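Local coordinates for protein CpuTA1 (Curtobacterium pusillum, PDB 5K3W) that belongs to the class IV aminotransferase family of fold type IV enzymes that carry pyridoxal-5'-phosphate, and forms a two-chain assembly, at residues G100-Y104 and F135-G139; V272-A276 and L296-L301. One frame throughout, in Å; residues are numbered along the deposited sequence.

Interaction 1: residues G100-Y104 and F135-G139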
ATOM      1  N   GLY A 100       3.459   4.056  26.460  1.00 17.50           N
ATOM      2  CA  GLY A 100       4.553   4.476  25.605  1.00 16.27           C
ATOM      3  C   GLY A 100       4.949   5.920  25.848  1.00 15.87           C
ATOM      4  O   GLY A 100       6.135   6.244  25.940  1.00 17.71           O
ATOM      5  N   VAL A 101       3.967   6.810  25.952  1.00 16.13           N
ATOM      6  CA  VAL A 101       4.301   8.192  26.276  1.00 22.48           C
ATOM      7  C   VAL A 101       4.983   8.247  27.633  1.00 23.22           C
ATOM      8  O   VAL A 101       5.973   8.964  27.825  1.00 23.56           O
ATOM      9  CB  VAL A 101       3.047   9.088  26.217  1.00 21.33           C
ATOM     10  CG1 VAL A 101       3.346  10.452  26.827  1.00 15.72           C
ATOM     11  CG2 VAL A 101       2.587   9.253  24.761  1.00 15.95           C
ATOM     12  N   ALA A 102       4.496   7.445  28.579  1.00 21.30           N
ATOM     13  CA  ALA A 102       5.064   7.468  29.916  1.00 20.44           C
ATOM     14  C   ALA A 102       6.506   6.988  29.890  1.00 24.45           C
ATOM     15  O   ALA A 102       7.384   7.610  30.503  1.00 22.79           O
ATOM     16  CB  ALA A 102       4.207   6.621  30.868  1.00 13.30           C
ATOM     17  N   ASP A 103       6.777   5.899  29.159  1.00 20.56           N
ATOM     18  CA  ASP A 103       8.132   5.358  29.130  1.00 23.36           C
ATOM     19  C   ASP A 103       9.093   6.283  28.392  1.00 22.82           C
ATOM     20  O   ASP A 103      10.241   6.463  28.815  1.00 29.31           O
ATOM     21  CB  ASP A 103       8.149   3.980  28.482  1.00 19.18           C
ATOM     22  CG  ASP A 103       9.556   3.450  28.323  1.00 23.86           C
ATOM     23  OD1 ASP A 103      10.056   2.804  29.272  1.00 22.13           O
ATOM     24  OD2 ASP A 103      10.171   3.701  27.257  1.00 25.26           O
ATOM     25  N   TYR A 104       8.650   6.865  27.282  1.00 17.92           N
ATOM     26  CA  TYR A 104       9.502   7.815  26.584  1.00 21.95           C
ATOM     27  C   TYR A 104       9.917   8.953  27.510  1.00 22.51           C
ATOM     28  O   TYR A 104      11.090   9.329  27.558  1.00 21.45           O
ATOM     29  CB  TYR A 104       8.795   8.363  25.345  1.00 17.02           C
ATOM     30  CG  TYR A 104       9.707   9.233  24.522  1.00 20.96           C
ATOM     31  CD1 TYR A 104       9.890  10.580  24.848  1.00 16.34           C
ATOM     32  CD2 TYR A 104      10.421   8.704  23.435  1.00 17.67           C
ATOM     33  CE1 TYR A 104      10.735  11.383  24.117  1.00 19.72           C
ATOM     34  CE2 TYR A 104      11.273   9.506  22.688  1.00 20.23           C
ATOM     35  CZ  TYR A 104      11.426  10.847  23.035  1.00 24.27           C
ATOM     36  OH  TYR A 104      12.268  11.659  22.316  1.00 19.98           O
ATOM     37  N   PHE A 135       4.881   2.931  18.606  1.00 14.59           N
ATOM     38  CA  PHE A 135       6.117   3.575  19.023  1.00 19.43           C
ATOM     39  C   PHE A 135       5.915   5.072  19.215  1.00 15.72           C
ATOM     40  O   PHE A 135       5.051   5.695  18.593  1.00 21.14           O
ATOM     41  CB  PHE A 135       7.288   3.288  18.056  1.00 20.25           C
ATOM     42  CG  PHE A 135       7.096   3.791  16.652  1.00 14.89           C
ATOM     43  CD1 PHE A 135       7.522   5.063  16.293  1.00 19.62           C
ATOM     44  CD2 PHE A 135       6.553   2.969  15.677  1.00 13.01           C
ATOM     45  CE1 PHE A 135       7.387   5.517  14.984  1.00 17.24           C
ATOM     46  CE2 PHE A 135       6.406   3.417  14.377  1.00 21.58           C
ATOM     47  CZ  PHE A 135       6.822   4.693  14.029  1.00 18.81           C
ATOM     48  N   VAL A 136       6.707   5.627  20.119  1.00 16.29           N
ATOM     49  CA  VAL A 136       6.690   7.041  20.467  1.00 16.55           C
ATOM     50  C   VAL A 136       8.071   7.620  20.177  1.00 22.42           C
ATOM     51  O   VAL A 136       9.090   6.972  20.427  1.00 21.48           O
ATOM     52  CB  VAL A 136       6.318   7.240  21.954  1.00 19.55           C
ATOM     53  CG1 VAL A 136       6.401   8.704  22.332  1.00 15.54           C
ATOM     54  CG2 VAL A 136       4.918   6.662  22.243  1.00 11.42           C
ATOM     55  N   ASP A 137       8.111   8.838  19.655  1.00 19.91           N
ATOM     56  CA  ASP A 137       9.401   9.425  19.334  1.00 19.04           C
ATOM     57  C   ASP A 137       9.204  10.910  19.081  1.00 24.73           C
ATOM     58  O   ASP A 137       8.077  11.396  18.938  1.00 23.80           O
ATOM     59  CB  ASP A 137      10.043   8.746  18.125  1.00 20.13           C
ATOM     60  CG  ASP A 137      11.509   9.110  17.956  1.00 31.78           C
ATOM     61  OD1 ASP A 137      12.089   9.697  18.895  1.00 30.10           O
ATOM     62  OD2 ASP A 137      12.092   8.783  16.894  1.00 34.50           O
ATOM     63  N   GLU A 138      10.325  11.622  19.026  1.00 29.36           N
ATOM     64  CA  GLU A 138      10.303  13.049  18.755  1.00 32.36           C
ATOM     65  C   GLU A 138       9.810  13.307  17.339  1.00 27.82           C
ATOM     66  O   GLU A 138      10.151  12.578  16.402  1.00 28.09           O
ATOM     67  CB  GLU A 138      11.695  13.641  18.954  1.00 29.40           C
ATOM     68  CG  GLU A 138      11.673  15.042  19.515  1.00 48.41           C
ATOM     69  CD  GLU A 138      13.014  15.467  20.092  1.00 68.71           C
ATOM     70  OE1 GLU A 138      13.064  16.551  20.721  1.00 74.69           O
ATOM     71  OE2 GLU A 138      14.010  14.720  19.923  1.00 51.19           O
ATOM     72  N   GLY A 139       8.981  14.340  17.190  1.00 27.46           N
ATOM     73  CA  GLY A 139       8.426  14.651  15.896  1.00 24.31           C
ATOM     74  C   GLY A 139       9.365  15.469  15.046  1.00 30.75           C
ATOM     75  O   GLY A 139      10.331  16.062  15.526  1.00 29.52           O
TER
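Tyr104 meets Val136 because CG of the tyrosine stands opposite its own backbone N (chi1 -174°), which swings the ring off helix 90-108 and along strand 131-138, while Val136, with CG1 likewise anti to N (chi1 176°), spreads its two methyls toward the helix. The contact illustrates helix-on-sheet packing in the class IV aminotransferase fold: a helix lies against one face of an antiparallel sheet, and the axes of 100-104 and 135-138 approach to 8.2 Å and cross at -45°. Each methyl has its own partner. CG2 of Val136 settles on the helix backbone, 3.7 Å from Gly100 C, and CG1 of Val136 rests 3.9 Å from Tyr104 CB. Farther out, the tyrosine ring slants across the strand backbone, with Tyr104 CE2 3.8 Å from Asp137 CA. No hydrogen bond joins the two segments, and van der Waals packing carries the contact. The Asp137 carboxylate is instead engaged by Arg3 in a salt bridge through OD1, an arginine that the tyrosine side chain also touches. Leu114 and Thr5, on the two strands flanking 131-138, pack against Tyr104 as well. At the far end of the ring, Tyr104 OH lies 3.9 Å from Glu138 CB.

Interaction 2: residues V272-A276 and L296-L301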
ATOM      1  N   VAL A 272       0.318  15.829  13.091  1.00 27.12           N
ATOM      2  CA  VAL A 272       1.646  16.222  13.567  1.00 21.21           C
ATOM      3  C   VAL A 272       2.043  17.600  13.057  1.00 23.99           C
ATOM      4  O   VAL A 272       2.521  18.441  13.823  1.00 24.50           O
ATOM      5  CB  VAL A 272       2.694  15.164  13.177  1.00 21.16           C
ATOM      6  CG1 VAL A 272       4.087  15.667  13.514  1.00 27.48           C
ATOM      7  CG2 VAL A 272       2.426  13.885  13.922  1.00 18.26           C
ATOM      8  N   ARG A 273       1.877  17.856  11.758  1.00 22.25           N
ATOM      9  CA  ARG A 273       2.215  19.171  11.226  1.00 22.41           C
ATOM     10  C   ARG A 273       1.231  20.240  11.700  1.00 25.42           C
ATOM     11  O   ARG A 273       1.591  21.423  11.769  1.00 22.57           O
ATOM     12  CB  ARG A 273       2.263  19.109   9.698  1.00 19.16           C
ATOM     13  CG  ARG A 273       2.709  20.394   9.033  1.00 20.33           C
ATOM     14  CD  ARG A 273       2.965  20.189   7.546  1.00 20.31           C
ATOM     15  NE  ARG A 273       1.755  19.771   6.849  1.00 28.69           N
ATOM     16  CZ  ARG A 273       1.704  19.477   5.555  1.00 22.80           C
ATOM     17  NH1 ARG A 273       2.800  19.566   4.823  1.00 15.63           N
ATOM     18  NH2 ARG A 273       0.562  19.089   5.001  1.00 15.20           N
ATOM     19  N   GLN A 274       0.011  19.841  12.051  1.00 20.33           N
ATOM     20  CA  GLN A 274      -1.041  20.776  12.422  1.00 21.23           C
ATOM     21  C   GLN A 274      -1.493  21.542  11.178  1.00 21.74           C
ATOM     22  O   GLN A 274      -1.796  20.921  10.155  1.00 24.83           O
ATOM     23  CB  GLN A 274      -0.565  21.692  13.549  1.00 18.10           C
ATOM     24  CG  GLN A 274       0.000  20.935  14.766  1.00 23.15           C
ATOM     25  CD  GLN A 274      -1.065  20.238  15.663  1.00 31.77           C
ATOM     26  OE1 GLN A 274      -2.277  20.334  15.441  1.00 25.93           O
ATOM     27  NE2 GLN A 274      -0.588  19.539  16.684  1.00 25.00           N
ATOM     28  N   ALA A 275      -1.551  22.871  11.223  1.00 20.09           N
ATOM     29  CA  ALA A 275      -2.101  23.648  10.117  1.00 20.23           C
ATOM     30  C   ALA A 275      -0.971  24.248   9.290  1.00 22.89           C
ATOM     31  O   ALA A 275      -0.184  25.051   9.799  1.00 29.14           O
ATOM     32  CB  ALA A 275      -3.030  24.749  10.623  1.00 22.11           C
ATOM     33  N   ALA A 276      -0.898  23.866   8.019  1.00 19.94           N
ATOM     34  CA  ALA A 276       0.090  24.436   7.111  1.00 21.64           C
ATOM     35  C   ALA A 276      -0.606  25.316   6.082  1.00 21.57           C
ATOM     36  O   ALA A 276      -1.320  24.793   5.208  1.00 23.65           O
ATOM     37  CB  ALA A 276       0.888  23.331   6.421  1.00 21.25           C
ATOM     38  N   LEU A 296      -4.438  29.762  14.781  1.00 31.69           N
ATOM     39  CA  LEU A 296      -4.956  28.423  14.540  1.00 32.01           C
ATOM     40  C   LEU A 296      -4.015  27.372  15.113  1.00 30.02           C
ATOM     41  O   LEU A 296      -4.430  26.468  15.852  1.00 23.21           O
ATOM     42  CB  LEU A 296      -5.150  28.223  13.038  1.00 25.89           C
ATOM     43  CG  LEU A 296      -5.716  26.883  12.605  1.00 24.04           C
ATOM     44  CD1 LEU A 296      -7.103  26.664  13.196  1.00 25.11           C
ATOM     45  CD2 LEU A 296      -5.748  26.844  11.096  1.00 30.63           C
ATOM     46  N   ASN A 297      -2.728  27.495  14.797  1.00 26.31           N
ATOM     47  CA  ASN A 297      -1.764  26.522  15.281  1.00 30.54           C
ATOM     48  C   ASN A 297      -1.643  26.563  16.802  1.00 35.53           C
ATOM     49  O   ASN A 297      -1.522  25.513  17.449  1.00 32.79           O
ATOM     50  CB  ASN A 297      -0.429  26.758  14.591  1.00 26.57           C
ATOM     51  CG  ASN A 297      -0.393  26.128  13.215  1.00 28.53           C
ATOM     52  OD1 ASN A 297      -0.949  25.049  13.023  1.00 29.82           O
ATOM     53  ND2 ASN A 297       0.224  26.798  12.250  1.00 22.40           N
ATOM     54  N   ALA A 298      -1.698  27.758  17.393  1.00 30.55           N
ATOM     55  CA  ALA A 298      -1.675  27.856  18.846  1.00 30.70           C
ATOM     56  C   ALA A 298      -2.904  27.191  19.456  1.00 32.36           C
ATOM     57  O   ALA A 298      -2.797  26.469  20.458  1.00 39.49           O
ATOM     58  CB  ALA A 298      -1.563  29.321  19.273  1.00 24.62           C
ATOM     59  N   TYR A 299      -4.080  27.394  18.858  1.00 24.67           N
ATOM     60  CA  TYR A 299      -5.252  26.648  19.306  1.00 23.04           C
ATOM     61  C   TYR A 299      -5.037  25.154  19.143  1.00 25.77           C
ATOM     62  O   TYR A 299      -5.294  24.375  20.064  1.00 31.13           O
ATOM     63  CB  TYR A 299      -6.500  27.077  18.538  1.00 23.91           C
ATOM     64  CG  TYR A 299      -7.717  26.236  18.880  1.00 33.83           C
ATOM     65  CD1 TYR A 299      -8.559  26.588  19.927  1.00 36.12           C
ATOM     66  CD2 TYR A 299      -8.025  25.088  18.159  1.00 29.11           C
ATOM     67  CE1 TYR A 299      -9.664  25.823  20.246  1.00 36.21           C
ATOM     68  CE2 TYR A 299      -9.126  24.316  18.475  1.00 28.90           C
ATOM     69  CZ  TYR A 299      -9.947  24.686  19.517  1.00 36.44           C
ATOM     70  OH  TYR A 299     -11.060  23.920  19.836  1.00 41.29           O
ATOM     71  N   LEU A 300      -4.586  24.733  17.959  1.00 30.14           N
ATOM     72  CA  LEU A 300      -4.416  23.307  17.704  1.00 30.87           C
ATOM     73  C   LEU A 300      -3.415  22.683  18.674  1.00 34.68           C
ATOM     74  O   LEU A 300      -3.600  21.543  19.117  1.00 28.36           O
ATOM     75  CB  LEU A 300      -3.974  23.081  16.256  1.00 31.45           C
ATOM     76  CG  LEU A 300      -4.985  23.408  15.159  1.00 23.60           C
ATOM     77  CD1 LEU A 300      -4.300  23.383  13.797  1.00 19.67           C
ATOM     78  CD2 LEU A 300      -6.135  22.420  15.200  1.00 24.68           C
ATOM     79  N   LEU A 301      -2.345  23.413  19.013  1.00 29.97           N
ATOM     80  CA  LEU A 301      -1.335  22.860  19.914  1.00 35.99           C
ATOM     81  C   LEU A 301      -1.822  22.779  21.357  1.00 33.59           C
ATOM     82  O   LEU A 301      -1.316  21.955  22.128  1.00 31.93           O
ATOM     83  CB  LEU A 301      -0.053  23.692  19.852  1.00 26.55           C
ATOM     84  CG  LEU A 301       0.794  23.514  18.592  1.00 32.98           C
ATOM     85  CD1 LEU A 301       1.959  24.494  18.576  1.00 30.43           C
ATOM     86  CD2 LEU A 301       1.288  22.074  18.452  1.00 25.85           C
TER
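Asn297 and Ala275 are joined by two hydrogen bonds, a worked example of a side-chain amide reading the backbone of a strand. Asn297 OD1 accepts from Ala275 N, 2.9 Å away, and Asn297 ND2 donates to Ala275 O at 3.0 Å. Both bonds lie in the plane of the acceptor carbonyl, and the second reaches a lone pair of Ala275 O while staying within 2° of the Asn297 amide plane. Two bonds to one residue would fix the amide's rotation and satisfy both polar backbone atoms of buried Ala275. Beside them, Ala275 CB faces two leucines of the helix, 3.5 Å from Leu296 CD2 and 3.7 Å from Leu300 CD1. Gln274 extends the contact: its chain bends at chi2 (-74°) and runs alongside Leu300, the two side chains pointing opposite ways, bringing Gln274 OE1 3.3 Å from Leu300 CB and Gln274 NE2 3.6 Å from Leu301 CD2. In the second shell, Gln67 accepts a hydrogen bond from Gln274 NE2 and donates one to Leu300 O, tying strand and helix together, and Arg146 packs on both Gln274 and Asn297. Strand 274-278 is the outermost of its mixed sheet within the chain, next to strand 265-270; residues 296-301 of helix 290-307 run nearly antiparallel to 274-276, with helix 234-245 packing on Leu296 and Leu300.

Interactions 1 and 2 follow one another along the chain, the first closing before the second opens, and they use different sheets: 131-138 belongs to the six-stranded antiparallel sheet, 274-278 to a mixed one. Their centres are 20 Å apart and their nearest atoms about 5 Å, without touching. Both seat a helix on a strand, one by apolar packing, the other with hydrogen bonds added. Each comes near a bound ligand: the side chain of Glu138 is about 6 Å from 3-aminobenzoic acid, and that of Gln274 about 8 Å from pyridoxal-5'-phosphate. The pair thus illustrates how two helix-on-strand contacts, on different sheets, can both lie within several ångströms of a bound ligand.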